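Local coordinates for protein endo-1,3-beta-glucanase, family GH16 (Zobellia galactanivorans, PDB 4CTE) that probably hydrolyses internal beta-1,3-glucosidic linkages of laminarin-type glucans through its family 16 glycoside hydrolase domain, the part of the longer enzyme present here, at residues P96-L101 / I116-R121; L50-K55 / A67-Q72. The protein carries 1 engineered substitution. One frame throughout, in Å; residues are numbered along the deposited sequence.

Interaction 1: P96-L101 / I116-R121; sequences PAFWML and IDIMSR. Engineered in segment 116-121: Ser120 (natural residue Glu). With GS1 (1-thio-beta-D-glucopyranose), chain C; GS1 (1-thio-beta-D-glucopyranose), chain B.
Ile118 lies across the ring of Phe98, its CD1 standing 3.9 Å from the ring centroid and 22° off the normal, a CH-pi contact, while its CG2 reaches Phe98 CE2 at 3.7 Å. The ring is offered to it because Phe98 CG is anti to the backbone N (chi1 167°). On the same side of the sheet Met100 SD also meets Ile118 CD1. The backbones run antiparallel, with Phe98 N bonded to Met119 O at 2.8 Å and Met119 N returning to Phe98 O at 3.0 Å; Phe98 O takes a second, weak bond from Ile118 N. Ile118 and Met119 thus both face Phe98, a classic beta bulge, and the register moves on by one residue to Trp99 and Asp117. The bulge lies within the E-x-D-x-x-E signature of family 16 laminarinases: Glu115 comes first, Asp117 is the middle acid, and the last position is the engineered Ser120, Glu in the natural protein. Asp117 and Trp99 lie side by side, OD1 3.5 Å from Trp99 CB, with carboxylate and indole planes 67° apart. Both border the chain C thioglucose, whose O4 sits over the indole face near its rim, 3.0 Å from Trp99 CZ3. Glu115 hydrogen-bonds bound thioglucose. In the second shell, Asn201 OD1, on the neighbouring strand 196-204, accepts from Trp99 NE1, fixing the indole's rotation, and Trp170 NE1 donates to Asp117 O. Phe98, Met100 and Ile118, on the side of the sheet away from Trp99 and Asp117, pack on strand 80-87.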
# COMPACT_ATOMS: atom_id res chain seq x y z
N PRO A 96 -8.13 -0.38 -0.96
CA PRO A 96 -6.97 -1.05 -0.38
C PRO A 96 -5.65 -0.60 -1.04
O PRO A 96 -5.64 -0.14 -2.22
CB PRO A 96 -7.24 -2.49 -0.71
CG PRO A 96 -7.91 -2.40 -2.08
CD PRO A 96 -8.88 -1.28 -1.87
N ALA A 97 -4.54 -0.74 -0.30
CA ALA A 97 -3.22 -0.38 -0.84
C ALA A 97 -2.13 -1.14 -0.15
O ALA A 97 -2.24 -1.44 1.03
CB ALA A 97 -2.96 1.13 -0.74
N PHE A 98 -1.08 -1.44 -0.91
CA PHE A 98 0.16 -2.10 -0.48
C PHE A 98 1.22 -1.21 -1.08
O PHE A 98 1.38 -1.14 -2.33
CB PHE A 98 0.23 -3.50 -1.03
CG PHE A 98 1.60 -4.17 -0.91
CD1 PHE A 98 2.37 -4.10 0.28
CD2 PHE A 98 2.06 -4.98 -1.96
CE1 PHE A 98 3.62 -4.78 0.37
CE2 PHE A 98 3.29 -5.64 -1.89
CZ PHE A 98 4.08 -5.56 -0.72
N TRP A 99 1.94 -0.51 -0.20
CA TRP A 99 2.78 0.57 -0.65
C TRP A 99 3.94 0.84 0.25
O TRP A 99 4.12 0.16 1.26
CB TRP A 99 1.88 1.81 -0.85
CG TRP A 99 1.07 2.25 0.33
CD1 TRP A 99 0.10 1.53 1.04
CD2 TRP A 99 1.00 3.62 0.87
NE1 TRP A 99 -0.52 2.33 1.98
CE2 TRP A 99 -0.00 3.60 1.94
CE3 TRP A 99 1.68 4.84 0.57
CZ2 TRP A 99 -0.31 4.74 2.68
CZ3 TRP A 99 1.36 5.98 1.34
CH2 TRP A 99 0.39 5.92 2.37
N MET A 100 4.76 1.82 -0.14
CA MET A 100 6.00 2.15 0.55
C MET A 100 6.21 3.64 0.57
O MET A 100 5.82 4.32 -0.37
CB MET A 100 7.20 1.47 -0.14
CG MET A 100 7.03 -0.03 -0.37
SD MET A 100 8.50 -0.79 -1.07
CE MET A 100 9.59 -0.91 0.37
N LEU A 101 6.83 4.10 1.65
CA LEU A 101 7.18 5.50 1.84
C LEU A 101 8.60 5.59 2.28
O LEU A 101 9.07 4.72 3.02
CB LEU A 101 6.30 6.14 2.91
CG LEU A 101 4.86 6.47 2.54
CD1 LEU A 101 4.11 6.87 3.82
CD2 LEU A 101 4.77 7.58 1.48
N ILE A 116 6.14 4.54 -3.21
CA ILE A 116 5.96 3.44 -4.16
C ILE A 116 4.65 2.69 -3.81
O ILE A 116 4.57 1.93 -2.81
CB ILE A 116 7.15 2.43 -4.23
CG1 ILE A 116 8.51 3.13 -4.47
CG2 ILE A 116 6.85 1.33 -5.28
CD1 ILE A 116 9.69 2.20 -4.27
N ASP A 117 3.65 2.90 -4.65
CA ASP A 117 2.36 2.18 -4.56
C ASP A 117 2.54 0.90 -5.36
O ASP A 117 2.53 0.95 -6.62
CB ASP A 117 1.18 3.04 -5.09
CG ASP A 117 1.06 4.36 -4.35
OD1 ASP A 117 1.42 4.44 -3.15
OD2 ASP A 117 0.60 5.35 -4.96
N ILE A 118 2.73 -0.21 -4.67
CA ILE A 118 2.92 -1.51 -5.34
C ILE A 118 1.60 -1.95 -5.93
O ILE A 118 1.53 -2.36 -7.12
CB ILE A 118 3.56 -2.57 -4.40
CG1 ILE A 118 4.93 -2.05 -3.86
CG2 ILE A 118 3.68 -3.91 -5.13
CD1 ILE A 118 5.57 -2.86 -2.76
N MET A 119 0.55 -1.84 -5.11
CA MET A 119 -0.80 -2.14 -5.53
C MET A 119 -1.74 -1.17 -4.87
O MET A 119 -1.67 -0.99 -3.63
CB MET A 119 -1.19 -3.58 -5.14
CG MET A 119 -2.59 -4.04 -5.52
SD MET A 119 -3.97 -3.41 -4.52
CE MET A 119 -3.68 -4.16 -2.90
N SER A 120 -2.61 -0.57 -5.67
CA SER A 120 -3.81 0.11 -5.12
C SER A 120 -4.98 -0.20 -6.05
O SER A 120 -4.80 -0.52 -7.26
CB SER A 120 -3.62 1.60 -4.90
OG SER A 120 -3.34 2.23 -6.13
N ARG A 121 -6.18 -0.19 -5.48
CA ARG A 121 -7.39 -0.48 -6.21
C ARG A 121 -8.51 0.38 -5.64
O ARG A 121 -8.51 0.71 -4.45
CB ARG A 121 -7.76 -1.99 -6.10
CG ARG A 121 -9.04 -2.36 -6.84
CD ARG A 121 -9.44 -3.77 -6.54
NE ARG A 121 -10.68 -4.09 -7.27
CZ ARG A 121 -11.66 -4.89 -6.82
NH1 ARG A 121 -11.63 -5.46 -5.60
NH2 ARG A 121 -12.70 -5.09 -7.62
C1 GS1 C . -2.58 7.94 -3.94
S1 GS1 C . -3.94 8.45 -4.94
C2 GS1 C . -2.36 9.00 -2.88
O2 GS1 C . -1.98 10.29 -3.38
C3 GS1 C . -1.16 8.48 -2.19
C4 GS1 C . -1.73 7.32 -1.47
O4 GS1 C . -0.78 7.06 -0.47
C5 GS1 C . -1.80 6.25 -2.53
O5 GS1 C . -2.91 6.66 -3.35
C6 GS1 C . -1.91 4.84 -1.94
O6 GS1 C . -2.77 4.12 -2.81
C1 GS1 B . -0.68 10.38 0.30
S1 GS1 B . -1.53 9.20 -0.73
C2 GS1 B . -1.49 11.68 0.59
O2 GS1 B . -1.87 12.31 -0.64
C3 GS1 B . -0.58 12.60 1.43
O3 GS1 B . -1.18 13.92 1.70
C4 GS1 B . -0.01 11.82 2.69
O4 GS1 B . 0.91 12.64 3.40
C5 GS1 B . 0.67 10.46 2.31
O5 GS1 B . -0.27 9.67 1.51
C6 GS1 B . 1.27 9.61 3.46
O6 GS1 B . 0.26 9.08 4.32

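Interaction 2: L50-K55 / A67-Q72; sequences LVITAK and ARMKTQ. With GS1 (1-thio-beta-D-glucopyranose), chain B; EDO (1,2-ethanediol), chain G.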
# COMPACT_ATOMS: atom_id res chain seq x y z
N LEU A 50 -3.11 -12.04 7.42
CA LEU A 50 -3.51 -10.79 8.00
C LEU A 50 -4.88 -10.48 7.38
O LEU A 50 -5.09 -10.60 6.12
CB LEU A 50 -2.55 -9.68 7.61
CG LEU A 50 -2.96 -8.24 8.00
CD1 LEU A 50 -2.92 -8.03 9.53
CD2 LEU A 50 -2.07 -7.28 7.23
N VAL A 51 -5.80 -10.06 8.25
CA VAL A 51 -7.16 -9.68 7.82
C VAL A 51 -7.35 -8.21 8.21
O VAL A 51 -7.34 -7.89 9.39
CB VAL A 51 -8.30 -10.56 8.45
CG1 VAL A 51 -9.71 -10.16 7.89
CG2 VAL A 51 -8.02 -12.07 8.28
N ILE A 52 -7.47 -7.33 7.22
CA ILE A 52 -7.81 -5.96 7.54
C ILE A 52 -9.29 -5.88 7.23
O ILE A 52 -9.67 -6.16 6.11
CB ILE A 52 -6.95 -4.94 6.79
CG1 ILE A 52 -5.50 -5.09 7.30
CG2 ILE A 52 -7.51 -3.50 6.96
CD1 ILE A 52 -4.51 -4.26 6.52
N THR A 53 -10.10 -5.49 8.21
CA THR A 53 -11.55 -5.42 8.04
C THR A 53 -12.04 -3.97 8.04
O THR A 53 -11.75 -3.22 8.98
CB THR A 53 -12.29 -6.27 9.09
OG1 THR A 53 -11.71 -7.60 9.12
CG2 THR A 53 -13.84 -6.36 8.83
N ALA A 54 -12.73 -3.56 6.96
CA ALA A 54 -13.36 -2.24 6.95
C ALA A 54 -14.77 -2.50 7.46
O ALA A 54 -15.44 -3.43 6.95
CB ALA A 54 -13.42 -1.60 5.57
N LYS A 55 -15.23 -1.66 8.39
CA LYS A 55 -16.54 -1.87 8.99
C LYS A 55 -17.39 -0.60 8.93
O LYS A 55 -16.84 0.54 8.95
CB LYS A 55 -16.43 -2.27 10.46
CG LYS A 55 -15.68 -3.55 10.73
CD LYS A 55 -15.67 -3.84 12.22
CE LYS A 55 -15.05 -5.22 12.42
NZ LYS A 55 -15.12 -5.66 13.84
N ALA A 67 -8.10 -0.61 9.13
CA ALA A 67 -6.75 -0.63 9.72
C ALA A 67 -5.72 -0.19 8.71
O ALA A 67 -5.92 -0.35 7.47
CB ALA A 67 -6.45 -2.00 10.25
N ARG A 68 -4.65 0.42 9.25
CA ARG A 68 -3.49 0.85 8.50
C ARG A 68 -2.29 0.47 9.36
O ARG A 68 -2.20 0.82 10.57
CB ARG A 68 -3.50 2.33 8.26
CG ARG A 68 -2.25 2.88 7.60
CD ARG A 68 -2.52 4.25 7.02
NE ARG A 68 -1.31 5.05 6.81
CZ ARG A 68 -1.20 6.08 5.95
NH1 ARG A 68 -2.23 6.41 5.14
NH2 ARG A 68 -0.06 6.77 5.89
N MET A 69 -1.36 -0.21 8.70
CA MET A 69 -0.16 -0.76 9.36
C MET A 69 1.08 -0.36 8.59
O MET A 69 1.03 -0.27 7.35
CB MET A 69 -0.23 -2.27 9.38
CG MET A 69 -1.43 -2.85 10.12
SD MET A 69 -1.70 -4.58 9.73
CE MET A 69 -0.14 -5.40 10.08
N LYS A 70 2.21 -0.17 9.28
CA LYS A 70 3.42 0.28 8.63
C LYS A 70 4.59 -0.37 9.32
O LYS A 70 4.48 -0.74 10.51
CB LYS A 70 3.54 1.81 8.67
CG LYS A 70 3.63 2.45 10.07
CD LYS A 70 3.68 3.94 9.99
CE LYS A 70 3.76 4.48 11.42
NZ LYS A 70 3.75 5.98 11.42
N THR A 71 5.70 -0.49 8.61
CA THR A 71 6.92 -1.05 9.23
C THR A 71 7.92 0.05 9.64
O THR A 71 9.07 -0.27 10.05
CB THR A 71 7.67 -2.07 8.32
OG1 THR A 71 8.18 -1.38 7.16
CG2 THR A 71 6.79 -3.26 7.91
N GLN A 72 7.50 1.31 9.53
CA GLN A 72 8.32 2.48 9.87
C GLN A 72 8.99 2.37 11.23
O GLN A 72 8.33 2.12 12.22
CB GLN A 72 7.44 3.75 9.83
CG GLN A 72 8.24 5.04 9.99
CD GLN A 72 7.38 6.28 10.04
OE1 GLN A 72 6.20 6.23 10.38
NE2 GLN A 72 7.97 7.42 9.70
C1 GS1 B . -0.68 10.38 0.30
S1 GS1 B . -1.53 9.20 -0.73
C2 GS1 B . -1.49 11.68 0.59
O2 GS1 B . -1.87 12.31 -0.64
C3 GS1 B . -0.58 12.60 1.43
O3 GS1 B . -1.18 13.92 1.70
C4 GS1 B . -0.01 11.82 2.69
O4 GS1 B . 0.91 12.64 3.40
C5 GS1 B . 0.67 10.46 2.31
O5 GS1 B . -0.27 9.67 1.51
C6 GS1 B . 1.27 9.61 3.46
O6 GS1 B . 0.26 9.08 4.32
C1 EDO G . 3.12 7.32 7.36
O1 EDO G . 1.83 7.03 7.92
C2 EDO G . 3.65 8.49 8.13
O2 EDO G . 3.65 8.11 9.54
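Ile52 and Ala67 mark where the two backbones come nearest, CA to CA 5.9 Å, without a hydrogen bond between the segments, and from there the chains splay until the CA atoms of Leu50 and Met69 are 10.7 Å apart. Side chains fill the widening wedge. At its narrow end Ile52 CG2 rests on Ala67 CB at 3.8 Å. At the wide end Leu50 and Met69 meet tip to tip: both leucine methyls, CD1 and CD2, touch Met69 SD at 3.7 Å, and the thioether bends at its last torsion (chi3 55°), bringing CE against the same two methyls. Arg68 points the other way, its extended chain carrying NH2 to O6 of the chain B thioglucose in a nearly straight bond (2.8 Å, 171°); NH2 also binds a 1,2-ethanediol, and NE pairs with Glu22, which probably steadies the guanidinium. Lys70 NZ shares Glu22 and bonds Gln72 OE1 at 2.7 Å. The segments belong to the hairpin of strands 49-59 and 62-70. Where these part, Ile15 touches both Leu50 and Met69, Trp19 touches Met69, and strand 49-59 pairs with strand 220-231.

How the interactions relate
Both contacts are buried, but the centre of interaction 1 lies about 3 Å from the centre of the chain, whereas interaction 2 is set further out, near the calcium site to which Gly48 and Asp225 belong. The chemistry differs accordingly: 96-101 and 116-121 are knit by backbone hydrogen bonds around a bulge, while 50-55 and 67-72 touch through a few aliphatic and thioether groups. Strand 196-204 connects them, pairing with strand 94-102 as well as with strand 62-70. They also touch directly, Trp99 CZ2 lying 3.5 Å from Arg68 NH1, and both border the chain B thioglucose, interaction 1 through Trp99 and Leu101, interaction 2 through its arginine, along the sugar-binding cleft.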